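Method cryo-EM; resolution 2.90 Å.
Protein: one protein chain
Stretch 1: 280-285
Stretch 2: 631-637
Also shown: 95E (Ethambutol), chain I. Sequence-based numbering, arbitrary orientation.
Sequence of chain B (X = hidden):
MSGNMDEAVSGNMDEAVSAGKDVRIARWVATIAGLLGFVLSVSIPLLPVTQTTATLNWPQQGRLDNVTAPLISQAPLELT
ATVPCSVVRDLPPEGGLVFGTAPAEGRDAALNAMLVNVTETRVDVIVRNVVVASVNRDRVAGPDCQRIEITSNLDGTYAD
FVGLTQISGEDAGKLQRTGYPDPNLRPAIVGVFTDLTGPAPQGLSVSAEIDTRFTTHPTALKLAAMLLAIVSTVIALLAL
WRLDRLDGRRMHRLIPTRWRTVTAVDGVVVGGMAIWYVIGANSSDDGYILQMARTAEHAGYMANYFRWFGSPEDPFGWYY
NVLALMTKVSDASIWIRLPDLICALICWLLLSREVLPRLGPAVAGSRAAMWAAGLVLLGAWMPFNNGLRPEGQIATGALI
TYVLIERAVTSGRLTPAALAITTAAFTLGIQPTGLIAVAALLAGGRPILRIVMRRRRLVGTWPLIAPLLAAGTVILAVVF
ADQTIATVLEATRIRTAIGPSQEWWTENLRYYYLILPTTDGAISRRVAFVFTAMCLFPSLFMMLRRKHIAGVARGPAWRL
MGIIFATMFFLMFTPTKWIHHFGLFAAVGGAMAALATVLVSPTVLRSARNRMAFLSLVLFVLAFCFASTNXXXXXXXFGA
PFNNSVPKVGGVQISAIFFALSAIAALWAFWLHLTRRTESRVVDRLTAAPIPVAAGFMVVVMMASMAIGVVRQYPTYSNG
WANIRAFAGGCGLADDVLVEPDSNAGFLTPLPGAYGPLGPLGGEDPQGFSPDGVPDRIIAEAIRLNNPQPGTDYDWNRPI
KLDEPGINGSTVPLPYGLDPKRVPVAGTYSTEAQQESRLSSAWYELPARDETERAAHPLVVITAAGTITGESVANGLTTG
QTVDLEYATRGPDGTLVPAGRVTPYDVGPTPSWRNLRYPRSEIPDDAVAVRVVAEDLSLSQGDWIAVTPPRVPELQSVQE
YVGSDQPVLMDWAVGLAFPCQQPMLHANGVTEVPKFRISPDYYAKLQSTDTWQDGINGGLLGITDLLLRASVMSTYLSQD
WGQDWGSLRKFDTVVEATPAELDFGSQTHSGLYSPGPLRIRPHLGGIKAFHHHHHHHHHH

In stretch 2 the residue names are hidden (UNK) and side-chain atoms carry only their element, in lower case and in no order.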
# COMPACT_ATOMS: atom_id res chain seq x y z
N GLY B 280 -10.71 -9.51 -27.66
CA GLY B 280 -10.14 -9.54 -26.33
C GLY B 280 -9.69 -8.18 -25.83
O GLY B 280 -9.67 -7.19 -26.56
N ALA B 281 -9.32 -8.16 -24.56
CA ALA B 281 -8.86 -6.94 -23.91
C ALA B 281 -7.45 -6.59 -24.36
O ALA B 281 -6.79 -7.33 -25.10
CB ALA B 281 -8.91 -7.10 -22.39
N ASN B 282 -6.98 -5.43 -23.91
CA ASN B 282 -5.64 -4.94 -24.20
C ASN B 282 -4.91 -4.65 -22.90
O ASN B 282 -5.48 -4.73 -21.81
CB ASN B 282 -5.70 -3.69 -25.09
CG ASN B 282 -6.36 -3.96 -26.42
OD1 ASN B 282 -6.35 -5.08 -26.92
ND2 ASN B 282 -6.94 -2.92 -27.01
N SER B 283 -3.64 -4.29 -23.02
CA SER B 283 -2.83 -3.93 -21.86
C SER B 283 -3.18 -2.51 -21.42
O SER B 283 -4.09 -1.88 -21.96
CB SER B 283 -1.35 -4.09 -22.18
OG SER B 283 -1.01 -5.44 -22.43
N SER B 284 -2.45 -2.00 -20.44
CA SER B 284 -2.65 -0.63 -19.97
C SER B 284 -1.74 0.37 -20.64
O SER B 284 -2.15 1.51 -20.87
CB SER B 284 -2.44 -0.56 -18.45
OG SER B 284 -1.10 -0.85 -18.11
N ASP B 285 -0.51 -0.01 -20.97
CA ASP B 285 0.45 0.89 -21.62
C ASP B 285 0.47 0.67 -23.13
O ASP B 285 1.50 0.36 -23.73
CB ASP B 285 1.83 0.70 -21.01
CG ASP B 285 1.91 1.17 -19.58
OD1 ASP B 285 1.16 2.10 -19.22
OD2 ASP B 285 2.71 0.62 -18.81
N UNK B 631 -12.85 -6.61 -13.38
CA UNK B 631 -12.69 -5.38 -14.14
C UNK B 631 -11.47 -5.42 -15.04
O UNK B 631 -10.44 -5.99 -14.69
N UNK B 632 -11.60 -4.79 -16.21
CA UNK B 632 -10.50 -4.57 -17.14
C UNK B 632 -10.14 -3.09 -17.12
O UNK B 632 -10.70 -2.30 -16.36
c UNK B 632 -8.89 -9.26 -19.09
c UNK B 632 -10.88 -5.07 -18.53
c UNK B 632 -11.13 -10.09 -18.73
n UNK B 632 -12.78 -8.24 -18.35
c UNK B 632 -9.29 -7.95 -18.96
c UNK B 632 -10.64 -7.68 -18.70
c UNK B 632 -11.40 -6.48 -18.51
c UNK B 632 -11.54 -8.76 -18.60
c UNK B 632 -12.69 -6.87 -18.30
c UNK B 632 -9.80 -10.31 -18.98
N UNK B 633 -9.18 -2.70 -17.97
CA UNK B 633 -8.41 -1.49 -17.66
C UNK B 633 -9.12 -0.19 -18.04
O UNK B 633 -9.53 0.58 -17.16
c UNK B 633 -5.87 -0.27 -15.53
c UNK B 633 -5.27 -3.23 -17.53
c UNK B 633 -5.21 0.04 -14.36
n UNK B 633 -4.39 -3.36 -16.48
c UNK B 633 -5.98 -2.08 -17.41
c UNK B 633 -4.53 -2.28 -15.65
c UNK B 633 -5.53 -1.45 -16.20
c UNK B 633 -3.87 -1.96 -14.47
c UNK B 633 -4.23 -0.80 -13.84
c UNK B 633 -7.04 -1.57 -18.33
N UNK B 634 -9.30 0.08 -19.33
CA UNK B 634 -9.82 1.38 -19.73
C UNK B 634 -11.15 1.28 -20.48
O UNK B 634 -12.15 1.83 -20.02
c UNK B 634 -8.78 2.12 -20.58
c UNK B 634 -9.31 3.38 -21.24
c UNK B 634 -10.04 4.31 -20.51
c UNK B 634 -10.29 5.67 -22.44
c UNK B 634 -10.53 5.45 -21.11
c UNK B 634 -9.08 3.63 -22.58
c UNK B 634 -9.57 4.77 -23.18
o UNK B 634 -10.79 6.81 -23.03
N UNK B 635 -11.19 0.58 -21.61
CA UNK B 635 -12.41 0.44 -22.39
C UNK B 635 -12.80 -1.01 -22.59
O UNK B 635 -13.92 -1.27 -23.07
c UNK B 635 -10.99 0.79 -24.44
c UNK B 635 -12.30 1.15 -23.76
c UNK B 635 -12.41 2.65 -23.58
N UNK B 636 -11.93 -1.96 -22.26
CA UNK B 636 -12.34 -3.35 -22.19
C UNK B 636 -13.30 -3.59 -21.03
O UNK B 636 -13.93 -4.65 -20.97
o UNK B 636 -10.25 -4.10 -23.15
c UNK B 636 -11.11 -4.24 -22.04
N UNK B 637 -13.42 -2.62 -20.12
CA UNK B 637 -14.30 -2.71 -18.97
C UNK B 637 -15.74 -2.38 -19.30
O UNK B 637 -16.61 -2.54 -18.43
o UNK B 637 -14.52 -3.44 -16.33
n UNK B 637 -13.77 -1.51 -15.47
c UNK B 637 -14.06 -2.31 -16.48
c UNK B 637 -13.79 -1.78 -17.87
C2 95E I . 7.92 3.74 -20.18
O12 95E I . 1.54 1.55 -15.09
C11 95E I . 2.54 1.75 -16.04
C10 95E I . 3.18 3.11 -15.82
C13 95E I . 2.10 4.15 -15.55
C14 95E I . 2.05 4.60 -14.10
N9 95E I . 3.90 3.51 -17.01
C8 95E I . 4.92 2.52 -17.30
C7 95E I . 6.01 3.11 -18.20
N6 95E I . 5.92 2.51 -19.51
C3 95E I . 7.24 2.39 -20.11
O1 95E I . 9.01 3.62 -21.05
C4 95E I . 7.09 1.83 -21.52
C5 95E I . 6.32 0.51 -21.56

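Position 631 has backbone atoms and nothing more: no side-chain atom is modelled, and no atom of stretch 1 comes near. A residue without even a CB is glycine, so this is Gly631.

Position 632 carries ten side-chain atoms, nine carbons and one nitrogen. One carbon leads into a fused pair of rings, five- and six-membered, that holds the other eight carbons and the nitrogen. A carbon of the six-membered ring lies 3.6 Å from CB of Ala281. Only an indole fits, and the residue is Trp632; the ring carbon is its CE3. Chi1 of -51° (m) and chi2 of 87° bring the six-membered ring to Ala281. The methyl group approaches the ring obliquely, and the contact is apolar.

Position 633 repeats the count: a single carbon, then fused five- and six-membered rings with eight carbons and one nitrogen. The CA-to-CB bond points toward stretch 1, and the five-membered ring lies beneath the CB of Ser284. This second indole is Trp633. The CB of Ser284 is 3.8 Å from the centroid of that five-membered ring and only 3° off its normal, so the carbon sits almost exactly over the face, as a CH-pi contact requires. The nearest atom pair is CB of Ser284 and CE2 of Trp633, 3.9 Å apart. Chi1 of Trp633, -96°, falls between wells.

Position 634 has one carbon followed by a ring of six carbons that bears one oxygen, and it touches nothing on stretch 1. This is the signature of a phenol: Tyr634. Although its CA-to-CB bond points toward stretch 1, chi1 of 170° (t) leads the ring away, and its closest side-chain atom, CB of Tyr634, is 6.3 Å from O of Ser283. Its hydroxyl is hydrogen-bonded elsewhere in the structure.

Position 635 shows three carbons, one carrying the other two, and the side chain makes no contact with stretch 1. Branching at CB with no heteroatom identifies Val635.

Position 636 has just two side-chain atoms, a carbon and then an oxygen. The oxygen lies close to the backbone of Ala281, and the short unbranched chain makes this Ser636. OG of Ser636 is 3.3 Å from CA of Ala281 and 3.4 Å from its CB; N of Asn282 is 3.6 Å from the same OG. No hydrogen bond across the stretches is found, so this is close packing.

Position 637 has two carbons, the second carrying one oxygen and one nitrogen, and touches nothing on stretch 1. A planar amide one carbon from CA is that of Asn637. Its OD1 accepts a weak hydrogen bond from N of Trp632, at 3.2 Å and 161°, linking the last residue of the segment back to its second.

The contact therefore works by packing between two irregular segments, burying 252 Å² in all. Ala281 fits against both Trp632 and Ser636, and its CA is 5.3 Å from CA of Ser636. Farther along, Ser284 rests on the face of Trp633. The CA-to-CB bonds of Ala281 and Ser284 point toward stretch 2, whereas that of Ser283 points away.

Stretch 2 631-637: GWWYVSN
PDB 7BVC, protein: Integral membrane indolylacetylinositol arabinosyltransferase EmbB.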